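Local coordinates for alpha-fucosidase (Bifidobacterium bifidum, PDB 2EAB), which forms the catalytic part of a larger protein and probably releases alpha-1,2-linked L-fucose from sugar chains by hydrolysis, at residues F419-N422 / V423-M427; Q718-T721 / G722-G726; S774-D777 / E778-Q782. One frame throughout, in Å; residues are numbered along the deposited sequence.

Contact 1. Residues F419-N422 / V423-M427; sequences FHMN and VNLQM. With EDO (1,2-ethanediol), chain D.
Gln426 reaches back from the first turn of its helix to Met421, in the loop that leads into it. Beyond CB and CG the chain bends at chi2 (82°), which folds the amide over the helix start. Its CD then lies 3.5 Å from Met421 O. At the tip, NE2 gives that same Met421 O a straight 2.8 Å hydrogen bond; the oxygen lies near the amide plane of Gln426, but NE2 stands above the carbonyl plane of Met421. The other branch, OE1, takes a weak 2.9 Å bond from Val423 N, the N-cap residue. The valine side chain has no polar group to cap the helix in turn. With an alanine in place of Gln426, Met421 O would probably lose this donor and Val423 N its weak acceptor, and the loop would be freer to shift. Beside this grip, His420 O accepts Leu425 N at 2.9 Å, while Leu425 CD1 meets the ring edge of Phe419 at CD2 (4.2 Å) and Leu425 CD2 reaches Met421 CG. Trp510 and Asn514 of helix 507-520 cover Gln426, Trp723 of helix 722-734 packs on Val423, and strand 419-420 pairs with strand 486-487 in the family 95 catalytic region.

Contact 2. Residues Q718-T721 / G722-G726; sequences QSNT and GWAIG
Ile725 turns its CG1 opposite its own backbone N (chi1 -163°), which sends CG2 back against Thr721 and leaves CB facing the carbonyl of Asn720. CG2 thus rests 3.7 Å from Thr721 C, and CB lies 3.6 Å from Asn720 O. Asn720 is held in a less usual twist (chi1 -142°) that curls its amide round to its own chain: OD1 receives Thr721 N at 2.8 Å, lying with that donor in the carbonyl plane. The same OD1 sits 3.4 Å from Ala724 CB, a methyl small enough to let the amide lie close to the helix.

The backbone makes the turn. Thr721 O accepts Ile725 N over 3.2 Å, a nearly straight bond (167°) whose donor stands well above the carbonyl plane, and it also takes a weak bond from Ala724 N at 3.1 Å. Gly722, between them, has a positive phi, a conformation that costs glycine little. Ala724 CB lies over a face of the Trp723 ring, 3.9 Å above its plane and toward the rim. Leu744 and Gln748 of helix 738-751 close over Ile725.

Polar groups are answered unevenly here. Thr721 OG1 bonds His761 O, and Arg678 bonds Asn720 OD1 through NE and, weakly, Thr721 O through NH2, so its positive charge would probably polarise both acceptors at the helix start. Asn720 O, by contrast, is buried with no polar partner and faces the hydrocarbon of Ile725, a cost that the neighbouring bonds probably offset.

Contact 3. Residues S774-D777 / E778-Q782; sequences SGVD and EMLLQ. With EDO (1,2-ethanediol), chain G.
The carboxylate of Glu778 is the flat group joined to Ser774 through a water. O1 of a 1,2-ethanediol, probably from the crystallisation liquor, approaches the carboxylate obliquely from beyond its two oxygens, well out of the plane, and bonds OE2 at 2.8 Å. The water reaches the same OE2 at 2.8 Å and Ser774 OG at 2.9 Å, bridging the two side chains, while OE1 forms a salt bridge with Arg734. Ser774 OG is also hydrogen-bonded to Asn730 OD1 of helix 722-734. The amide of Gln782 is the second flat group: Glu778 O lies close to its plane and takes NE2 at 2.8 Å, although NE2 itself is above the plane of that carbonyl. NE2 also bonds Ala733 O.

Glu778 CG is anti to its carbonyl carbon (chi1 -61°), a placing that lays the methylene 3.3 Å from Ser774 O; a second bend at chi2 then turns the carboxylate aside. Regular helical bonds run from Glu778, Met779 and Leu780 N to the carbonyls four residues before. The last, Leu781 N to Asp777 O at 2.8 Å, closes the helix just as Leu781 leaves helical geometry for strand 781-782. On the apolar side, Val776 CG2 meets Met779 CE at 4.2 Å, and CG1 lies 4.3 Å from Leu780 CD1. Flexible methionine can bend at chi3 to lay CE by Val776 and still touch Thr741 and Val745 of helix 738-751.

The two neighbouring acids are treated differently. Glu778 has a cation beside it, which is likely to keep it ionised. The buried carboxylate of Asp777 is met by two hydroxyls, with Ser434 OG at OD2 and Tyr376 OH at OD1, and its hydrogen bonds tie the end of this helix to helix 365-386, which carries Tyr376, and to the loop at Ser434.

Helix 722-734 connects the three contacts. It begins in contact 2, where Trp723 packs against contact 1: Met427 CE lies 3.2 Å from Trp723 O, and Val423 CG1 lies 4.1 Å from Trp723 CD2. Farther along, its Asn730 and Arg734 bond Ser774 and Glu778 of contact 3, although the nearest atoms of contacts 2 and 3 stay about 6 Å apart. The centres of contacts 1 and 2 are about 15 Å apart, those of contacts 1 and 3 about 20 Å. Contact 1 lies nearest the bound calcium ion, about 7 Å from the Phe419 side chain. Ethanediol bound beside Asn424 and beside Trp723 may mark a pocket where contacts 1 and 2 meet.

Contact 1. Residues F419-N422 / V423-M427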
ATOM      1  N   PHE A 419      -9.750  -0.506   4.093  1.00  5.17           N
ATOM      2  CA  PHE A 419      -9.090  -0.981   2.883  1.00  5.32           C
ATOM      3  C   PHE A 419      -9.801  -0.311   1.711  1.00  5.53           C
ATOM      4  O   PHE A 419     -10.913  -0.695   1.341  1.00  5.61           O
ATOM      5  CB  PHE A 419      -9.124  -2.512   2.828  1.00  5.97           C
ATOM      6  CG  PHE A 419      -8.529  -3.148   4.051  1.00  5.99           C
ATOM      7  CD1 PHE A 419      -9.347  -3.707   5.027  1.00  6.31           C
ATOM      8  CD2 PHE A 419      -7.147  -3.127   4.261  1.00  6.39           C
ATOM      9  CE1 PHE A 419      -8.803  -4.267   6.178  1.00  7.63           C
ATOM     10  CE2 PHE A 419      -6.595  -3.690   5.413  1.00  7.72           C
ATOM     11  CZ  PHE A 419      -7.428  -4.259   6.373  1.00  7.91           C
ATOM     12  N   HIS A 420      -9.172   0.731   1.166  1.00  5.68           N
ATOM     13  CA  HIS A 420      -9.772   1.551   0.114  1.00  5.56           C
ATOM     14  C   HIS A 420      -9.171   1.103  -1.203  1.00  5.31           C
ATOM     15  O   HIS A 420      -8.025   1.442  -1.520  1.00  5.51           O
ATOM     16  CB  HIS A 420      -9.506   3.047   0.341  1.00  6.11           C
ATOM     17  CG  HIS A 420     -10.738   3.838   0.643  1.00  5.88           C
ATOM     18  ND1 HIS A 420     -11.305   4.741  -0.233  1.00  7.67           N
ATOM     19  CD2 HIS A 420     -11.520   3.847   1.744  1.00  4.52           C
ATOM     20  CE1 HIS A 420     -12.378   5.273   0.326  1.00  5.16           C
ATOM     21  NE2 HIS A 420     -12.535   4.741   1.524  1.00  8.46           N
ATOM     22  N   MET A 421      -9.941   0.336  -1.965  1.00  5.44           N
ATOM     23  CA  MET A 421      -9.381  -0.504  -3.017  1.00  5.88           C
ATOM     24  C   MET A 421      -9.547   0.073  -4.421  1.00  5.92           C
ATOM     25  O   MET A 421      -9.561  -0.664  -5.403  1.00  6.03           O
ATOM     26  CB  MET A 421      -9.967  -1.918  -2.899  1.00  6.18           C
ATOM     27  CG  MET A 421      -9.079  -3.024  -3.443  1.00  6.94           C
ATOM     28  SD  MET A 421      -9.649  -4.651  -2.938  1.00  6.66           S
ATOM     29  CE  MET A 421     -11.073  -4.850  -4.009  1.00  7.02           C
ATOM     30  N   ASN A 422      -9.633   1.396  -4.524  1.00  6.04           N
ATOM     31  CA  ASN A 422      -9.672   2.045  -5.834  1.00  6.29           C
ATOM     32  C   ASN A 422      -8.585   3.114  -5.973  1.00  6.14           C
ATOM     33  O   ASN A 422      -8.811   4.177  -6.551  1.00  6.24           O
ATOM     34  CB  ASN A 422     -11.073   2.593  -6.148  1.00  6.85           C
ATOM     35  CG  ASN A 422     -11.384   2.610  -7.645  1.00  6.58           C
ATOM     36  OD1 ASN A 422     -10.703   1.972  -8.451  1.00  6.25           O
ATOM     37  ND2 ASN A 422     -12.426   3.340  -8.019  1.00  7.12           N
ATOM     38  N   VAL A 423      -7.426   2.797  -5.388  1.00  6.05           N
ATOM     39  CA  VAL A 423      -6.101   3.423  -5.580  1.00  6.20           C
ATOM     40  C   VAL A 423      -5.247   3.266  -4.323  1.00  5.97           C
ATOM     41  O   VAL A 423      -4.033   3.084  -4.422  1.00  5.75           O
ATOM     42  CB  VAL A 423      -6.109   4.917  -6.055  1.00  6.48           C
ATOM     43  CG1 VAL A 423      -6.645   5.864  -4.979  1.00  7.05           C
ATOM     44  CG2 VAL A 423      -4.703   5.352  -6.494  1.00  7.12           C
ATOM     45  N   ASN A 424      -5.874   3.339  -3.153  1.00  5.57           N
ATOM     46  CA  ASN A 424      -5.112   3.482  -1.915  1.00  5.61           C
ATOM     47  C   ASN A 424      -4.417   2.196  -1.498  1.00  5.43           C
ATOM     48  O   ASN A 424      -3.208   2.187  -1.271  1.00  5.37           O
ATOM     49  CB  ASN A 424      -5.994   3.994  -0.780  1.00  6.11           C
ATOM     50  CG  ASN A 424      -6.723   5.271  -1.136  1.00  6.29           C
ATOM     51  OD1 ASN A 424      -6.226   6.381  -0.901  1.00  9.35           O
ATOM     52  ND2 ASN A 424      -7.885   5.131  -1.730  1.00  6.03           N
ATOM     53  N   LEU A 425      -5.177   1.109  -1.422  1.00  5.54           N
ATOM     54  CA  LEU A 425      -4.591  -0.182  -1.083  1.00  5.70           C
ATOM     55  C   LEU A 425      -3.575  -0.613  -2.141  1.00  5.62           C
ATOM     56  O   LEU A 425      -2.529  -1.186  -1.817  1.00  5.79           O
ATOM     57  CB  LEU A 425      -5.682  -1.240  -0.893  1.00  5.59           C
ATOM     58  CG  LEU A 425      -5.208  -2.607  -0.394  1.00  5.83           C
ATOM     59  CD1 LEU A 425      -4.536  -2.505   0.973  1.00  6.55           C
ATOM     60  CD2 LEU A 425      -6.354  -3.602  -0.366  1.00  6.21           C
ATOM     61  N   GLN A 426      -3.885  -0.323  -3.403  1.00  5.51           N
ATOM     62  CA  GLN A 426      -2.950  -0.563  -4.497  1.00  5.42           C
ATOM     63  C   GLN A 426      -1.625   0.147  -4.228  1.00  5.71           C
ATOM     64  O   GLN A 426      -0.555  -0.456  -4.340  1.00  5.62           O
ATOM     65  CB  GLN A 426      -3.539  -0.082  -5.824  1.00  5.93           C
ATOM     66  CG  GLN A 426      -4.654  -0.960  -6.394  1.00  5.58           C
ATOM     67  CD  GLN A 426      -6.039  -0.700  -5.811  1.00  5.06           C
ATOM     68  OE1 GLN A 426      -6.237   0.186  -4.966  1.00  5.75           O
ATOM     69  NE2 GLN A 426      -7.012  -1.476  -6.276  1.00  5.62           N
ATOM     70  N   MET A 427      -1.701   1.430  -3.875  1.00  5.55           N
ATOM     71  CA  MET A 427      -0.512   2.234  -3.609  1.00  5.58           C
ATOM     72  C   MET A 427       0.324   1.679  -2.455  1.00  5.64           C
ATOM     73  O   MET A 427       1.558   1.692  -2.516  1.00  5.85           O
ATOM     74  CB  MET A 427      -0.897   3.688  -3.352  1.00  5.64           C
ATOM     75  CG  MET A 427       0.295   4.625  -3.328  1.00  5.94           C
ATOM     76  SD  MET A 427      -0.131   6.364  -3.249  1.00  6.20           S
ATOM     77  CE  MET A 427      -1.191   6.531  -4.693  1.00  8.62           C
TER
HETATM   78  C1  EDO D4804      -8.541   5.737  -9.800  1.00 29.74           C
HETATM   79  O1  EDO D4804      -8.551   7.246  -9.911  1.00 30.59           O
HETATM   80  C2  EDO D4804      -9.970   5.352  -9.245  1.00 30.60           C
HETATM   81  O2  EDO D4804     -10.070   5.820  -7.822  1.00 27.98           O

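Contact 2. Residues Q718-T721 / G722-G726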
ATOM      1  N   GLN A 718       1.749  22.047 -10.296  1.00 11.66           N
ATOM      2  CA  GLN A 718       0.928  22.199  -9.100  1.00 11.94           C
ATOM      3  C   GLN A 718       1.222  21.146  -8.044  1.00 11.92           C
ATOM      4  O   GLN A 718       1.483  19.978  -8.353  1.00 12.47           O
ATOM      5  CB  GLN A 718      -0.561  22.183  -9.456  1.00 11.91           C
ATOM      6  CG  GLN A 718      -0.995  23.329 -10.362  1.00 12.40           C
ATOM      7  CD  GLN A 718      -0.725  24.698  -9.754  1.00 13.62           C
ATOM      8  OE1 GLN A 718       0.172  25.420 -10.191  1.00 14.56           O
ATOM      9  NE2 GLN A 718      -1.492  25.052  -8.734  1.00 13.85           N
ATOM     10  N   SER A 719       1.166  21.579  -6.791  1.00 12.04           N
ATOM     11  CA  SER A 719       1.273  20.677  -5.661  1.00 12.07           C
ATOM     12  C   SER A 719       0.012  19.829  -5.542  1.00 11.41           C
ATOM     13  O   SER A 719      -1.057  20.190  -6.047  1.00 11.76           O
ATOM     14  CB  SER A 719       1.479  21.475  -4.374  1.00 12.54           C
ATOM     15  OG  SER A 719       1.650  20.613  -3.263  1.00 14.13           O
ATOM     16  N   ASN A 720       0.157  18.681  -4.896  1.00 10.72           N
ATOM     17  CA  ASN A 720      -0.988  17.918  -4.433  1.00  9.96           C
ATOM     18  C   ASN A 720      -0.569  17.103  -3.217  1.00  9.81           C
ATOM     19  O   ASN A 720       0.549  17.248  -2.718  1.00  9.64           O
ATOM     20  CB  ASN A 720      -1.583  17.046  -5.547  1.00 10.48           C
ATOM     21  CG  ASN A 720      -3.098  16.989  -5.489  1.00 10.95           C
ATOM     22  OD1 ASN A 720      -3.680  16.506  -4.513  1.00 10.70           O
ATOM     23  ND2 ASN A 720      -3.745  17.480  -6.541  1.00 13.54           N
ATOM     24  N   THR A 721      -1.472  16.261  -2.735  1.00  9.23           N
ATOM     25  CA  THR A 721      -1.293  15.591  -1.460  1.00  9.12           C
ATOM     26  C   THR A 721      -1.723  14.138  -1.553  1.00  8.57           C
ATOM     27  O   THR A 721      -2.390  13.730  -2.514  1.00  8.60           O
ATOM     28  CB  THR A 721      -2.159  16.248  -0.373  1.00  9.14           C
ATOM     29  OG1 THR A 721      -3.530  16.184  -0.783  1.00  9.83           O
ATOM     30  CG2 THR A 721      -1.761  17.711  -0.137  1.00  9.77           C
ATOM     31  N   GLY A 722      -1.339  13.364  -0.543  1.00  8.50           N
ATOM     32  CA  GLY A 722      -1.820  12.001  -0.370  1.00  8.37           C
ATOM     33  C   GLY A 722      -1.702  11.136  -1.608  1.00  8.04           C
ATOM     34  O   GLY A 722      -0.672  11.139  -2.289  1.00  8.48           O
ATOM     35  N   TRP A 723      -2.768  10.400  -1.911  1.00  7.89           N
ATOM     36  CA  TRP A 723      -2.741   9.455  -3.028  1.00  8.07           C
ATOM     37  C   TRP A 723      -2.513  10.166  -4.360  1.00  7.98           C
ATOM     38  O   TRP A 723      -1.925   9.595  -5.283  1.00  7.94           O
ATOM     39  CB  TRP A 723      -4.016   8.589  -3.088  1.00  8.31           C
ATOM     40  CG  TRP A 723      -5.272   9.381  -3.288  1.00  8.43           C
ATOM     41  CD1 TRP A 723      -6.139   9.794  -2.320  1.00  8.87           C
ATOM     42  CD2 TRP A 723      -5.795   9.872  -4.532  1.00  8.51           C
ATOM     43  NE1 TRP A 723      -7.165  10.514  -2.880  1.00  9.35           N
ATOM     44  CE2 TRP A 723      -6.977  10.579  -4.234  1.00  8.85           C
ATOM     45  CE3 TRP A 723      -5.376   9.782  -5.869  1.00  7.84           C
ATOM     46  CZ2 TRP A 723      -7.744  11.199  -5.220  1.00  9.11           C
ATOM     47  CZ3 TRP A 723      -6.135  10.402  -6.848  1.00  8.54           C
ATOM     48  CH2 TRP A 723      -7.310  11.099  -6.519  1.00  9.15           C
ATOM     49  N   ALA A 724      -2.976  11.409  -4.477  1.00  8.04           N
ATOM     50  CA  ALA A 724      -2.885  12.114  -5.754  1.00  8.11           C
ATOM     51  C   ALA A 724      -1.439  12.436  -6.107  1.00  8.08           C
ATOM     52  O   ALA A 724      -1.002  12.197  -7.232  1.00  8.18           O
ATOM     53  CB  ALA A 724      -3.745  13.365  -5.750  1.00  8.13           C
ATOM     54  N   ILE A 725      -0.685  12.955  -5.145  1.00  8.33           N
ATOM     55  CA  ILE A 725       0.729  13.215  -5.394  1.00  8.81           C
ATOM     56  C   ILE A 725       1.507  11.904  -5.591  1.00  8.64           C
ATOM     57  O   ILE A 725       2.377  11.826  -6.461  1.00  8.66           O
ATOM     58  CB  ILE A 725       1.374  14.171  -4.341  1.00  9.25           C
ATOM     59  CG1 ILE A 725       2.692  14.747  -4.870  1.00 10.15           C
ATOM     60  CG2 ILE A 725       1.578  13.487  -2.995  1.00  9.93           C
ATOM     61  CD1 ILE A 725       2.528  15.646  -6.071  1.00 11.58           C
ATOM     62  N   GLY A 726       1.168  10.875  -4.817  1.00  8.53           N
ATOM     63  CA  GLY A 726       1.791   9.558  -4.997  1.00  8.22           C
ATOM     64  C   GLY A 726       1.586   9.018  -6.401  1.00  7.76           C
ATOM     65  O   GLY A 726       2.534   8.549  -7.041  1.00  8.38           O
TER

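Contact 3. Residues S774-D777 / E778-Q782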
ATOM      1  N   SER A 774       7.813   3.980  -4.067  1.00  5.85           N
ATOM      2  CA  SER A 774       7.624   3.406  -5.390  1.00  6.23           C
ATOM      3  C   SER A 774       8.094   4.361  -6.478  1.00  6.38           C
ATOM      4  O   SER A 774       8.754   3.943  -7.432  1.00  6.23           O
ATOM      5  CB  SER A 774       6.161   3.043  -5.625  1.00  6.66           C
ATOM      6  OG  SER A 774       5.979   2.534  -6.933  1.00  7.17           O
ATOM      7  N   GLY A 775       7.760   5.641  -6.334  1.00  6.43           N
ATOM      8  CA  GLY A 775       8.103   6.640  -7.344  1.00  6.50           C
ATOM      9  C   GLY A 775       9.601   6.804  -7.522  1.00  6.47           C
ATOM     10  O   GLY A 775      10.103   6.895  -8.642  1.00  6.81           O
ATOM     11  N   VAL A 776      10.325   6.834  -6.409  1.00  6.40           N
ATOM     12  CA  VAL A 776      11.783   6.874  -6.461  1.00  7.01           C
ATOM     13  C   VAL A 776      12.325   5.616  -7.150  1.00  6.96           C
ATOM     14  O   VAL A 776      13.200   5.707  -8.018  1.00  7.03           O
ATOM     15  CB  VAL A 776      12.401   7.067  -5.064  1.00  7.17           C
ATOM     16  CG1 VAL A 776      13.917   6.957  -5.121  1.00  7.88           C
ATOM     17  CG2 VAL A 776      11.995   8.422  -4.490  1.00  7.88           C
ATOM     18  N   ASP A 777      11.797   4.449  -6.786  1.00  6.74           N
ATOM     19  CA  ASP A 777      12.191   3.216  -7.466  1.00  7.06           C
ATOM     20  C   ASP A 777      12.011   3.339  -8.974  1.00  6.76           C
ATOM     21  O   ASP A 777      12.919   2.996  -9.725  1.00  6.80           O
ATOM     22  CB  ASP A 777      11.401   2.010  -6.955  1.00  6.97           C
ATOM     23  CG  ASP A 777      11.891   1.503  -5.608  1.00  7.11           C
ATOM     24  OD1 ASP A 777      12.838   2.086  -5.050  1.00  7.24           O
ATOM     25  OD2 ASP A 777      11.320   0.506  -5.101  1.00  8.10           O
ATOM     26  N   GLU A 778      10.856   3.854  -9.406  1.00  6.69           N
ATOM     27  CA  GLU A 778      10.554   3.955 -10.832  1.00  6.86           C
ATOM     28  C   GLU A 778      11.448   4.961 -11.554  1.00  6.92           C
ATOM     29  O   GLU A 778      11.678   4.824 -12.750  1.00  6.70           O
ATOM     30  CB  GLU A 778       9.072   4.272 -11.076  1.00  6.92           C
ATOM     31  CG  GLU A 778       8.090   3.215 -10.553  1.00  6.72           C
ATOM     32  CD  GLU A 778       8.145   1.879 -11.288  1.00  6.91           C
ATOM     33  OE1 GLU A 778       8.064   1.854 -12.537  1.00  6.76           O
ATOM     34  OE2 GLU A 778       8.235   0.838 -10.599  1.00  8.15           O
ATOM     35  N   MET A 779      11.966   5.959 -10.841  1.00  7.01           N
ATOM     36  CA  MET A 779      12.944   6.867 -11.445  1.00  8.00           C
ATOM     37  C   MET A 779      14.260   6.165 -11.755  1.00  7.31           C
ATOM     38  O   MET A 779      14.904   6.451 -12.769  1.00  7.42           O
ATOM     39  CB  MET A 779      13.198   8.078 -10.552  1.00  7.76           C
ATOM     40  CG  MET A 779      12.101   9.123 -10.635  1.00  8.97           C
ATOM     41  SD  MET A 779      12.578  10.703  -9.932  1.00 11.91           S
ATOM     42  CE  MET A 779      12.149  10.302  -8.258  1.00 11.74           C
ATOM     43  N   LEU A 780      14.644   5.244 -10.877  1.00  7.12           N
ATOM     44  CA  LEU A 780      15.949   4.597 -10.963  1.00  7.57           C
ATOM     45  C   LEU A 780      15.926   3.271 -11.712  1.00  6.96           C
ATOM     46  O   LEU A 780      16.963   2.831 -12.224  1.00  7.18           O
ATOM     47  CB  LEU A 780      16.542   4.405  -9.567  1.00  8.04           C
ATOM     48  CG  LEU A 780      16.626   5.672  -8.710  1.00  8.47           C
ATOM     49  CD1 LEU A 780      17.182   5.327  -7.342  1.00 10.28           C
ATOM     50  CD2 LEU A 780      17.468   6.758  -9.378  1.00  9.41           C
ATOM     51  N   LEU A 781      14.750   2.650 -11.787  1.00  6.78           N
ATOM     52  CA  LEU A 781      14.601   1.327 -12.380  1.00  6.50           C
ATOM     53  C   LEU A 781      13.169   1.121 -12.835  1.00  6.17           C
ATOM     54  O   LEU A 781      12.237   1.302 -12.048  1.00  6.39           O
ATOM     55  CB  LEU A 781      14.970   0.243 -11.359  1.00  6.71           C
ATOM     56  CG  LEU A 781      14.678  -1.203 -11.772  1.00  7.19           C
ATOM     57  CD1 LEU A 781      15.559  -1.638 -12.940  1.00  7.99           C
ATOM     58  CD2 LEU A 781      14.854  -2.144 -10.600  1.00  7.77           C
ATOM     59  N   GLN A 782      12.988   0.744 -14.094  1.00  6.02           N
ATOM     60  CA  GLN A 782      11.689   0.277 -14.562  1.00  6.16           C
ATOM     61  C   GLN A 782      11.863  -1.100 -15.172  1.00  6.14           C
ATOM     62  O   GLN A 782      12.948  -1.437 -15.657  1.00  6.53           O
ATOM     63  CB  GLN A 782      11.067   1.267 -15.552  1.00  6.32           C
ATOM     64  CG  GLN A 782      10.470   2.479 -14.841  1.00  6.18           C
ATOM     65  CD  GLN A 782      10.176   3.660 -15.746  1.00  6.30           C
ATOM     66  OE1 GLN A 782       9.819   3.497 -16.914  1.00  6.43           O
ATOM     67  NE2 GLN A 782      10.310   4.866 -15.199  1.00  6.79           N
TER
HETATM   68  C1  EDO G4807       4.806  -0.311 -10.814  1.00 42.74           C
HETATM   69  O1  EDO G4807       6.030  -0.472 -11.689  1.00 37.02           O
HETATM   70  C2  EDO G4807       5.194  -0.917  -9.408  1.00 43.60           C
HETATM   71  O2  EDO G4807       5.578  -2.297  -9.627  1.00 37.12           O
HETATM   72  O   HOH W   1       8.001   0.620  -7.862  1.00  8.03           O